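Local coordinates for protein cellobiose 2-epimerase (Ruminococcus albus, PDB 3VW5) that catalyses the reversible epimerization of cellobiose to glucosyl-mannose, acting on an unmodified sugar within an (alpha/alpha)6 barrel, at residues E338-K343 with G347-E352; I3-Q8 with S331-I336; L283-L288 with V353-T358; W55-A60 with L70-H75. The protein carries 2 engineered substitutions. All coordinates share one frame; numbering follows the deposited sequence.

Contact 1: residues E338-K343 with G347-E352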
# COMPACT_ATOMS: atom_id res chain seq x y z
N GLU A 338 4.78 -20.75 -7.05
CA GLU A 338 5.35 -21.34 -8.25
C GLU A 338 6.12 -20.35 -9.11
O GLU A 338 7.19 -20.67 -9.63
CB GLU A 338 4.28 -22.03 -9.07
CG GLU A 338 4.85 -23.09 -10.01
CD GLU A 338 3.78 -23.96 -10.65
OE1 GLU A 338 4.07 -24.62 -11.69
OE2 GLU A 338 2.64 -23.98 -10.10
N TYR A 339 5.58 -19.13 -9.23
CA TYR A 339 6.01 -18.20 -10.28
C TYR A 339 6.48 -16.85 -9.82
O TYR A 339 7.17 -16.17 -10.58
CB TYR A 339 4.85 -17.96 -11.22
CG TYR A 339 4.33 -19.19 -11.90
CD1 TYR A 339 5.20 -20.05 -12.58
CD2 TYR A 339 2.98 -19.50 -11.87
CE1 TYR A 339 4.72 -21.18 -13.22
CE2 TYR A 339 2.50 -20.62 -12.50
CZ TYR A 339 3.37 -21.46 -13.18
OH TYR A 339 2.87 -22.57 -13.82
N ILE A 340 6.08 -16.42 -8.62
CA ILE A 340 6.37 -15.06 -8.18
C ILE A 340 7.52 -14.97 -7.18
O ILE A 340 8.32 -14.05 -7.21
CB ILE A 340 5.13 -14.42 -7.58
CG1 ILE A 340 4.06 -14.24 -8.66
CG2 ILE A 340 5.47 -13.09 -6.96
CD1 ILE A 340 4.46 -13.24 -9.74
N ILE A 341 7.59 -15.95 -6.29
CA ILE A 341 8.66 -16.02 -5.30
C ILE A 341 10.00 -16.42 -5.94
O ILE A 341 10.07 -17.42 -6.64
CB ILE A 341 8.30 -17.03 -4.19
CG1 ILE A 341 7.10 -16.52 -3.39
CG2 ILE A 341 9.47 -17.25 -3.25
CD1 ILE A 341 6.65 -17.48 -2.32
N ASP A 342 11.03 -15.63 -5.71
CA ASP A 342 12.37 -15.88 -6.24
C ASP A 342 13.07 -17.01 -5.48
O ASP A 342 13.07 -17.03 -4.25
CB ASP A 342 13.20 -14.60 -6.10
CG ASP A 342 14.32 -14.49 -7.14
OD1 ASP A 342 14.75 -15.54 -7.68
OD2 ASP A 342 14.77 -13.36 -7.40
N LYS A 343 13.66 -17.95 -6.22
CA LYS A 343 14.43 -19.05 -5.63
C LYS A 343 15.94 -18.82 -5.74
O LYS A 343 16.74 -19.60 -5.24
CB LYS A 343 14.05 -20.39 -6.27
CG LYS A 343 12.63 -20.88 -5.96
CD LYS A 343 11.58 -20.27 -6.91
CE LYS A 343 10.18 -20.75 -6.54
NZ LYS A 343 9.08 -20.04 -7.29
N GLY A 347 17.29 -13.31 -3.47
CA GLY A 347 16.25 -12.41 -3.91
C GLY A 347 15.02 -12.67 -3.06
O GLY A 347 15.08 -13.49 -2.13
N GLU A 348 13.91 -12.00 -3.37
CA GLU A 348 12.69 -12.23 -2.62
C GLU A 348 11.48 -12.57 -3.49
O GLU A 348 11.20 -13.74 -3.71
CB GLU A 348 12.39 -11.10 -1.60
CG GLU A 348 12.18 -9.72 -2.18
CD GLU A 348 10.73 -9.24 -2.04
OE1 GLU A 348 10.04 -9.19 -3.08
OE2 GLU A 348 10.30 -8.91 -0.90
N TRP A 349 10.77 -11.56 -3.97
CA TRP A 349 9.68 -11.78 -4.92
C TRP A 349 10.02 -11.05 -6.21
O TRP A 349 10.51 -9.92 -6.17
CB TRP A 349 8.33 -11.25 -4.39
CG TRP A 349 7.73 -12.03 -3.25
CD1 TRP A 349 8.39 -12.79 -2.32
CD2 TRP A 349 6.33 -12.12 -2.93
NE1 TRP A 349 7.50 -13.35 -1.44
CE2 TRP A 349 6.22 -12.96 -1.79
CE3 TRP A 349 5.16 -11.58 -3.48
CZ2 TRP A 349 4.99 -13.26 -1.19
CZ3 TRP A 349 3.94 -11.89 -2.89
CH2 TRP A 349 3.86 -12.72 -1.75
N TYR A 350 9.78 -11.68 -7.35
CA TYR A 350 9.85 -10.97 -8.61
C TYR A 350 8.77 -9.89 -8.67
O TYR A 350 7.64 -10.11 -8.24
CB TYR A 350 9.65 -11.92 -9.78
CG TYR A 350 10.78 -12.87 -10.02
CD1 TYR A 350 11.94 -12.46 -10.68
CD2 TYR A 350 10.69 -14.19 -9.61
CE1 TYR A 350 12.97 -13.35 -10.92
CE2 TYR A 350 11.71 -15.09 -9.84
CZ TYR A 350 12.85 -14.66 -10.50
OH TYR A 350 13.86 -15.55 -10.74
N SER A 351 9.14 -8.74 -9.22
CA SER A 351 8.21 -7.64 -9.47
C SER A 351 7.03 -8.01 -10.41
O SER A 351 5.86 -7.84 -10.05
CB SER A 351 8.98 -6.46 -10.06
OG SER A 351 8.21 -5.29 -10.05
N GLU A 352 7.36 -8.52 -11.60
CA GLU A 352 6.36 -8.78 -12.64
C GLU A 352 6.62 -10.09 -13.41
O GLU A 352 7.71 -10.31 -13.95
CB GLU A 352 6.26 -7.60 -13.62
CG GLU A 352 5.58 -6.36 -13.03
CD GLU A 352 5.59 -5.15 -13.97
OE1 GLU A 352 6.10 -5.24 -15.11
OE2 GLU A 352 5.07 -4.08 -13.57
O HOH W 1 13.85 -17.89 -8.98
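Asp342 and Tyr350 meet through their first torsions: chi1 of Asp342 (-153°) carries the carboxylate carbon CG away from its own backbone N, chi1 of Tyr350 (-70°) holds the ring beside its N, and together they put the carboxylate over one face of the phenol. It is offset toward the rim, with the two planes 27° apart. Asp342 OD1 comes 3.2 Å from Tyr350 OH, and a water joins the pair: it donates to Asp342 OD1 at 2.8 Å, is also hydrogen-bonded to Tyr350 OH, and accepts from Lys343 N. Asp342 OD2 forms a salt bridge with Arg344. With an alanine here instead of Tyr350, the carboxylate would probably lose its cover on the ring side and the water its phenol partner. Beside this stack the two backbones are joined, Tyr350 N donating to Ile340 O at 2.8 Å and Asp342 N to Glu348 O at 2.8 Å. On the buried side Ile341 CG1 sits over the five-membered ring of Trp349, 4.0 Å from its centroid, and Ile340 CG2 packs on Trp349 CE3 at 3.8 Å. Trp349 NE1 is hydrogen-bonded to Glu9 OE1 of helix 2-19. The backbone bonds make a single antiparallel beta bridge, Ile341 with Trp349, in the loop that reverses the chain after helix 323-340 and leads to strand 352-353, on the (alpha/alpha)6 barrel.

Contact 2: residues I3-Q8 with S331-I336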
# COMPACT_ATOMS: atom_id res chain seq x y z
N ILE A 3 -1.78 -21.12 5.95
CA ILE A 3 -1.24 -20.19 6.94
C ILE A 3 0.18 -20.53 7.33
O ILE A 3 1.03 -19.66 7.45
CB ILE A 3 -2.11 -20.08 8.21
CG1 ILE A 3 -3.51 -19.58 7.85
CG2 ILE A 3 -1.46 -19.13 9.20
CD1 ILE A 3 -4.40 -19.40 9.05
N SER A 4 0.45 -21.82 7.52
CA SER A 4 1.76 -22.27 7.96
C SER A 4 2.83 -21.92 6.92
O SER A 4 3.95 -21.49 7.27
CB SER A 4 1.73 -23.77 8.25
OG SER A 4 2.86 -24.42 7.69
N GLU A 5 2.48 -22.10 5.65
CA GLU A 5 3.41 -21.81 4.55
C GLU A 5 3.71 -20.32 4.44
O GLU A 5 4.87 -19.91 4.30
CB GLU A 5 2.84 -22.32 3.22
CG GLU A 5 2.56 -23.82 3.19
CD GLU A 5 1.78 -24.26 1.96
OE1 GLU A 5 1.48 -23.39 1.10
OE2 GLU A 5 1.46 -25.46 1.84
N ILE A 6 2.66 -19.52 4.53
CA ILE A 6 2.81 -18.08 4.41
C ILE A 6 3.63 -17.52 5.57
O ILE A 6 4.50 -16.66 5.36
CB ILE A 6 1.45 -17.39 4.25
CG1 ILE A 6 0.98 -17.51 2.80
CG2 ILE A 6 1.53 -15.93 4.65
CD1 ILE A 6 -0.48 -17.20 2.60
N ARG A 7 3.38 -18.03 6.77
CA ARG A 7 4.11 -17.60 7.96
C ARG A 7 5.60 -17.89 7.77
O ARG A 7 6.46 -17.11 8.21
CB ARG A 7 3.58 -18.31 9.21
CG ARG A 7 4.12 -17.77 10.53
CD ARG A 7 3.56 -18.52 11.74
NE ARG A 7 2.93 -17.64 12.74
CZ ARG A 7 3.59 -16.98 13.68
NH1 ARG A 7 4.92 -17.07 13.74
NH2 ARG A 7 2.94 -16.22 14.57
N GLN A 8 5.89 -18.99 7.09
CA GLN A 8 7.26 -19.39 6.79
C GLN A 8 7.92 -18.45 5.78
O GLN A 8 9.10 -18.07 5.91
CB GLN A 8 7.28 -20.80 6.23
CG GLN A 8 7.81 -21.83 7.18
CD GLN A 8 8.77 -22.78 6.50
OE1 GLN A 8 9.65 -22.35 5.75
NE2 GLN A 8 8.60 -24.08 6.74
N SER A 331 -5.51 -20.41 -4.66
CA SER A 331 -5.07 -20.45 -6.03
C SER A 331 -4.02 -19.36 -6.25
O SER A 331 -2.93 -19.63 -6.78
CB SER A 331 -6.28 -20.26 -6.94
OG SER A 331 -5.96 -20.47 -8.29
N VAL A 332 -4.33 -18.13 -5.84
CA VAL A 332 -3.40 -17.03 -6.03
C VAL A 332 -2.11 -17.29 -5.27
O VAL A 332 -1.01 -17.10 -5.78
CB VAL A 332 -4.01 -15.69 -5.59
CG1 VAL A 332 -2.96 -14.60 -5.63
CG2 VAL A 332 -5.17 -15.35 -6.49
N TRP A 333 -2.25 -17.74 -4.03
CA TRP A 333 -1.07 -18.10 -3.24
C TRP A 333 -0.25 -19.22 -3.89
O TRP A 333 0.98 -19.12 -4.02
CB TRP A 333 -1.47 -18.46 -1.82
CG TRP A 333 -0.39 -19.11 -1.05
CD1 TRP A 333 -0.41 -20.35 -0.48
CD2 TRP A 333 0.89 -18.55 -0.74
NE1 TRP A 333 0.77 -20.59 0.16
CE2 TRP A 333 1.59 -19.51 0.01
CE3 TRP A 333 1.51 -17.33 -1.03
CZ2 TRP A 333 2.89 -19.29 0.48
CZ3 TRP A 333 2.80 -17.11 -0.56
CH2 TRP A 333 3.47 -18.09 0.19
N GLU A 334 -0.92 -20.30 -4.32
CA GLU A 334 -0.22 -21.40 -4.98
C GLU A 334 0.62 -20.86 -6.13
O GLU A 334 1.77 -21.28 -6.33
CB GLU A 334 -1.20 -22.48 -5.45
CG GLU A 334 -1.84 -23.29 -4.32
CD GLU A 334 -0.83 -24.11 -3.50
OE1 GLU A 334 -1.07 -24.33 -2.27
OE2 GLU A 334 0.20 -24.55 -4.09
N ASN A 335 0.06 -19.91 -6.87
CA ASN A 335 0.77 -19.34 -8.02
C ASN A 335 1.84 -18.31 -7.66
O ASN A 335 2.81 -18.14 -8.39
CB ASN A 335 -0.21 -18.82 -9.06
CG ASN A 335 -0.95 -19.94 -9.75
OD1 ASN A 335 -0.49 -20.48 -10.75
ND2 ASN A 335 -2.10 -20.33 -9.21
N ILE A 336 1.67 -17.63 -6.52
CA ILE A 336 2.76 -16.83 -5.97
C ILE A 336 3.98 -17.73 -5.72
O ILE A 336 5.11 -17.38 -6.08
CB ILE A 336 2.33 -16.12 -4.68
CG1 ILE A 336 1.34 -15.00 -4.98
CG2 ILE A 336 3.53 -15.56 -3.94
CD1 ILE A 336 0.74 -14.40 -3.73
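Ile6 and Trp333 join the N-terminal helix 2-19 to helix 323-340 of the (alpha/alpha)6 barrel, two helices far apart in sequence, whose short segments run 11.8 Å apart at 41°. The tight part is apolar. Ile6 CG1 stands squarely over the six-membered ring of Trp333, 3.4 Å from its centroid, and Ile6 CD1 reaches on to Trp333 CD2 at 3.9 Å. A chi1 of 168° turns the indole away from the Trp333 backbone N and sends it toward helix 2-19. Behind Ile6, Cys379 and Val382 of helix 373-385 continue the core. The other flank is looser and more open to solvent: Glu5 and Glu334 bring their OE1 atoms to 4.3 Å, a like-charge pair whose repulsion is probably eased by Lys337, which forms salt bridges with both residues, while Lys330 adds a second to Glu334. A leucine replacing Trp333 removes the indole, and Ile6 would probably lose its flat packing surface and Glu5 OE1 its NE1 donor. That donor marks the border between the two regions: Trp333 NE1 gives its hydrogen to Glu5 OE1 at 3.0 Å, nearly straight at 163°, with the oxygen at the edge of the indole and in its plane.

Contact 3: residues L283-L288 with V353-T358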
# COMPACT_ATOMS: atom_id res chain seq x y z
N LEU A 283 -9.66 -13.06 -12.28
CA LEU A 283 -8.98 -14.30 -11.93
C LEU A 283 -8.95 -15.21 -13.16
O LEU A 283 -9.99 -15.54 -13.74
CB LEU A 283 -9.69 -14.98 -10.77
CG LEU A 283 -8.96 -16.12 -10.05
CD1 LEU A 283 -7.61 -15.66 -9.49
CD2 LEU A 283 -9.85 -16.69 -8.94
N GLU A 284 -7.75 -15.61 -13.57
CA GLU A 284 -7.60 -16.37 -14.80
C GLU A 284 -6.35 -17.22 -14.73
O GLU A 284 -5.25 -16.71 -14.44
CB GLU A 284 -7.55 -15.43 -16.01
CG GLU A 284 -7.35 -16.13 -17.35
CD GLU A 284 -7.48 -15.18 -18.53
OE1 GLU A 284 -7.02 -15.52 -19.66
OE2 GLU A 284 -8.05 -14.08 -18.34
N ASP A 285 -6.51 -18.51 -14.99
CA ASP A 285 -5.41 -19.46 -14.87
C ASP A 285 -4.87 -19.34 -13.46
O ASP A 285 -3.65 -19.44 -13.23
CB ASP A 285 -4.34 -19.16 -15.93
CG ASP A 285 -3.47 -20.38 -16.24
OD1 ASP A 285 -2.36 -20.20 -16.81
OD2 ASP A 285 -3.91 -21.51 -15.92
N GLY A 286 -5.78 -19.09 -12.52
CA GLY A 286 -5.48 -19.17 -11.10
C GLY A 286 -4.72 -18.01 -10.49
O GLY A 286 -4.31 -18.07 -9.33
N ALA A 287 -4.53 -16.95 -11.28
CA ALA A 287 -3.85 -15.74 -10.81
C ALA A 287 -4.63 -14.50 -11.26
O ALA A 287 -5.50 -14.58 -12.15
CB ALA A 287 -2.40 -15.69 -11.29
N LEU A 288 -4.35 -13.37 -10.63
CA LEU A 288 -5.07 -12.14 -10.91
C LEU A 288 -4.40 -11.38 -12.05
O LEU A 288 -3.19 -11.13 -12.03
CB LEU A 288 -5.08 -11.26 -9.66
CG LEU A 288 -6.40 -10.90 -8.98
CD1 LEU A 288 -6.71 -9.42 -9.19
CD2 LEU A 288 -7.57 -11.78 -9.40
N VAL A 353 5.61 -10.95 -13.47
CA VAL A 353 5.73 -12.16 -14.26
C VAL A 353 4.58 -12.27 -15.26
O VAL A 353 3.42 -12.09 -14.89
CB VAL A 353 5.74 -13.42 -13.39
CG1 VAL A 353 5.92 -14.65 -14.28
CG2 VAL A 353 6.84 -13.35 -12.37
N THR A 354 4.92 -12.55 -16.52
CA THR A 354 3.94 -12.70 -17.62
C THR A 354 2.96 -13.84 -17.39
O THR A 354 3.19 -14.74 -16.58
CB THR A 354 4.62 -12.96 -19.00
OG1 THR A 354 5.21 -14.26 -19.02
CG2 THR A 354 5.66 -11.91 -19.35
N PHE A 355 1.86 -13.80 -18.13
CA PHE A 355 0.84 -14.84 -18.10
C PHE A 355 1.44 -16.21 -18.41
O PHE A 355 0.92 -17.26 -17.99
CB PHE A 355 -0.24 -14.49 -19.11
CG PHE A 355 -1.45 -15.34 -19.02
CD1 PHE A 355 -2.44 -15.06 -18.09
CD2 PHE A 355 -1.62 -16.43 -19.87
CE1 PHE A 355 -3.58 -15.82 -18.01
CE2 PHE A 355 -2.75 -17.21 -19.78
CZ PHE A 355 -3.74 -16.90 -18.85
N ASP A 356 2.54 -16.19 -19.17
CA ASP A 356 3.26 -17.40 -19.57
C ASP A 356 4.46 -17.70 -18.68
O ASP A 356 5.27 -18.56 -19.01
CB ASP A 356 3.70 -17.30 -21.02
CG ASP A 356 2.62 -17.79 -21.98
OD1 ASP A 356 1.75 -18.60 -21.54
OD2 ASP A 356 2.64 -17.38 -23.18
N HIS A 357 4.58 -16.96 -17.58
CA HIS A 357 5.40 -17.36 -16.44
C HIS A 357 6.86 -16.99 -16.55
O HIS A 357 7.72 -17.61 -15.92
CB HIS A 357 5.26 -18.86 -16.16
CG HIS A 357 3.85 -19.30 -15.98
ND1 HIS A 357 3.35 -20.44 -16.56
CD2 HIS A 357 2.82 -18.75 -15.28
CE1 HIS A 357 2.07 -20.59 -16.22
NE2 HIS A 357 1.74 -19.57 -15.45
N THR A 358 7.16 -15.97 -17.34
CA THR A 358 8.53 -15.52 -17.38
C THR A 358 8.65 -14.11 -16.82
O THR A 358 7.85 -13.23 -17.16
CB THR A 358 9.21 -15.78 -18.76
OG1 THR A 358 9.71 -14.56 -19.32
CG2 THR A 358 8.26 -16.47 -19.71
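The Phe355 ring reaches into the angle between Glu284 and Asp285, which both meet its far end obliquely. Glu284 OE1 lies 3.6 Å from Phe355 CZ, and Glu284 CG 3.8 Å from Phe355 CE1; the carboxylate plane is turned 72° from the ring, so the two groups do not stack. From the aspartate it is the methylene that touches, Asp285 CB at 3.7 Å from Phe355 CZ. The same ring takes a cation-pi contact from Lys299, which also forms a long, weak ion pair with Glu284. The other flat group, the His357 imidazole, has the Phe355 carbonyl oxygen over one face, toward the rim, and stacks with the ring of Tyr339. Its NE2 is 4.4 Å from Asp285 OD1, an acid that might somewhat stabilise a protonated imidazole.

Phe355 is swung out, CG trans to N (chi1 -170°), which extends the ring this far. Each partner sits on a turn. Glu284 to Ala287 make a type I' turn, the tip of a two-residue beta hairpin; Thr354 to His357 make a type I turn whose bonds run on in the pattern of a G1 bulge, with His357 at positive phi. Thr354 OG1 ties the latter turn together by accepting from Thr358 N at 3.1 Å.

At this surface, Arg301 of strand 296-302 touches Asp285, Ala287 and Phe355, the Arg301 backbone is hydrogen-bonded to that of Val353, and on the hairpin's other flank Leu283 packs against Ser328 and Val332 of helix 323-340.

Contact 4: residues W55-A60 with L70-H75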
# COMPACT_ATOMS: atom_id res chain seq x y z
N TRP A 55 6.50 0.85 8.23
CA TRP A 55 5.24 0.17 8.49
C TRP A 55 5.45 -1.33 8.67
O TRP A 55 4.85 -1.96 9.54
CB TRP A 55 4.20 0.43 7.38
CG TRP A 55 2.93 -0.32 7.70
CD1 TRP A 55 1.87 0.13 8.43
CD2 TRP A 55 2.63 -1.69 7.37
NE1 TRP A 55 0.92 -0.85 8.55
CE2 TRP A 55 1.36 -1.98 7.91
CE3 TRP A 55 3.30 -2.69 6.66
CZ2 TRP A 55 0.76 -3.23 7.77
CZ3 TRP A 55 2.70 -3.94 6.52
CH2 TRP A 55 1.45 -4.19 7.07
N PHE A 56 6.30 -1.89 7.82
CA PHE A 56 6.49 -3.33 7.78
C PHE A 56 7.14 -3.88 9.03
O PHE A 56 6.67 -4.87 9.60
CB PHE A 56 7.36 -3.70 6.59
CG PHE A 56 7.88 -5.10 6.65
CD1 PHE A 56 7.05 -6.16 6.38
CD2 PHE A 56 9.20 -5.34 6.98
CE1 PHE A 56 7.52 -7.44 6.43
CE2 PHE A 56 9.68 -6.63 7.01
CZ PHE A 56 8.84 -7.69 6.75
N TYR A 57 8.23 -3.25 9.46
CA TYR A 57 8.89 -3.73 10.66
C TYR A 57 8.01 -3.52 11.87
O TYR A 57 7.85 -4.43 12.70
CB TYR A 57 10.27 -3.11 10.83
CG TYR A 57 11.32 -3.83 10.02
CD1 TYR A 57 11.56 -5.20 10.22
CD2 TYR A 57 12.06 -3.17 9.06
CE1 TYR A 57 12.52 -5.86 9.49
CE2 TYR A 57 13.01 -3.83 8.32
CZ TYR A 57 13.24 -5.18 8.54
OH TYR A 57 14.20 -5.83 7.80
N SER A 58 7.43 -2.33 11.97
CA SER A 58 6.53 -2.06 13.09
C SER A 58 5.47 -3.16 13.20
O SER A 58 5.20 -3.67 14.28
CB SER A 58 5.91 -0.65 13.01
OG SER A 58 6.90 0.36 12.84
N ASN A 59 4.89 -3.57 12.07
CA ASN A 59 3.83 -4.58 12.10
C ASN A 59 4.31 -6.02 12.26
O ASN A 59 3.60 -6.87 12.80
CB ASN A 59 2.92 -4.45 10.88
CG ASN A 59 1.88 -3.38 11.07
OD1 ASN A 59 0.74 -3.67 11.44
ND2 ASN A 59 2.28 -2.13 10.84
N ALA A 60 5.51 -6.29 11.75
CA ALA A 60 6.11 -7.60 11.89
C ALA A 60 6.43 -7.82 13.36
O ALA A 60 6.27 -8.92 13.91
CB ALA A 60 7.37 -7.71 11.05
N LEU A 70 11.72 -4.62 15.96
CA LEU A 70 11.51 -3.27 16.46
C LEU A 70 12.74 -2.40 16.32
O LEU A 70 12.62 -1.20 16.11
CB LEU A 70 11.04 -3.27 17.91
CG LEU A 70 10.58 -1.89 18.41
CD1 LEU A 70 9.29 -1.44 17.74
CD2 LEU A 70 10.39 -1.88 19.92
N ASP A 71 13.92 -2.99 16.41
CA ASP A 71 15.14 -2.22 16.23
C ASP A 71 15.27 -1.72 14.77
O ASP A 71 15.68 -0.57 14.53
CB ASP A 71 16.38 -3.02 16.67
CG ASP A 71 17.64 -2.17 16.74
OD1 ASP A 71 17.54 -0.95 17.02
OD2 ASP A 71 18.76 -2.71 16.53
N ASN A 72 14.92 -2.58 13.82
CA ASN A 72 14.88 -2.21 12.40
C ASN A 72 13.80 -1.17 12.09
O ASN A 72 14.05 -0.20 11.36
CB ASN A 72 14.68 -3.45 11.54
CG ASN A 72 15.96 -4.25 11.37
OD1 ASN A 72 17.07 -3.73 11.49
ND2 ASN A 72 15.80 -5.54 11.09
N ALA A 73 12.61 -1.36 12.65
CA ALA A 73 11.59 -0.33 12.61
C ALA A 73 12.20 0.99 13.08
O ALA A 73 12.18 1.99 12.35
CB ALA A 73 10.38 -0.70 13.45
N LYS A 74 12.79 0.98 14.27
CA LYS A 74 13.35 2.21 14.81
C LYS A 74 14.41 2.83 13.90
O LYS A 74 14.51 4.04 13.81
CB LYS A 74 13.88 2.02 16.23
CG LYS A 74 14.55 3.28 16.80
CD LYS A 74 15.04 3.07 18.22
CE LYS A 74 16.19 4.02 18.55
NZ LYS A 74 17.24 3.34 19.39
N HIS A 75 15.19 1.99 13.23
CA HIS A 75 16.24 2.48 12.32
C HIS A 75 15.65 3.27 11.18
O HIS A 75 16.17 4.33 10.83
CB HIS A 75 17.08 1.31 11.76
CG HIS A 75 18.22 1.75 10.89
ND1 HIS A 75 19.34 2.37 11.39
CD2 HIS A 75 18.41 1.66 9.55
CE1 HIS A 75 20.17 2.64 10.40
NE2 HIS A 75 19.63 2.22 9.28
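Tyr57 and Ala73 bring their CA atoms to 4.8 Å where helices 47-64 and 67-84 pass each other nearly antiparallel, the axes of the short segments 7.8 Å apart at 155°. The small side chain of Ala73 at the closest point is consistent with so near an approach: Ala73 CB rests 3.6 Å from Tyr57 CB, and on its other flank meets Ser58, 3.7 Å from Ser58 OG. That hydroxyl is engaged in its own helix, bonded to the carbonyl oxygen of Leu54, so toward Ala73 it contributes packing alone. Tyr57 carries most of the rest. With CG kept beside the backbone N (chi1 -83°), its ring spreads along the neighbouring helix, and Asn72 CB lands almost exactly on the ring normal, 3.5 Å from the centroid, a CH-pi contact over the centre of the face. Phe56 CD2 covers the opposite face, so the phenol is sandwiched between its helix neighbour and the asparagine of the facing helix.

Two consecutive helices joined by a short turn and packed in this way form an alpha-alpha hairpin, in keeping with the (alpha/alpha)6 barrel and the six-hairpin clan of the family.

The polar ends are tied to a third part of the chain. Tyr57 OH bonds to Asn19 OD1 at the end of helix 2-19, and Trp18 of that helix packs on Tyr57. The Asn72 amide, its plane 52° from the phenol, carries ND2 past the ring at 3.6 Å from Tyr57 CZ, while Asn72 OD1 accepts a hydrogen bond from Arg22.

How the contacts relate
Contacts 1, 2 and 3 form one cluster around helix 323-340, their centres 13 to 16 Å apart. Contact 2 hands over to contact 1 along that helix: Ile341 N lies 2.9 Å from Ile336 O, and Trp349 CH2 packs 3.6 Å from Ile336 CG2. Contact 3 touches both, with Ser331 OG 3.1 Å from Gly286 O and Ile340 CD1 3.6 Å from Val353 CG2. Contact 4 stands apart, its centre about 23 Å from those of contacts 1 and 2 and 32 Å from that of contact 3; helix 2-19 spans the interval, touching residues of contacts 1, 2 and 4. Contacts 2 and 4 pair helices; contacts 1 and 3 involve the loops flanking strand 352-353.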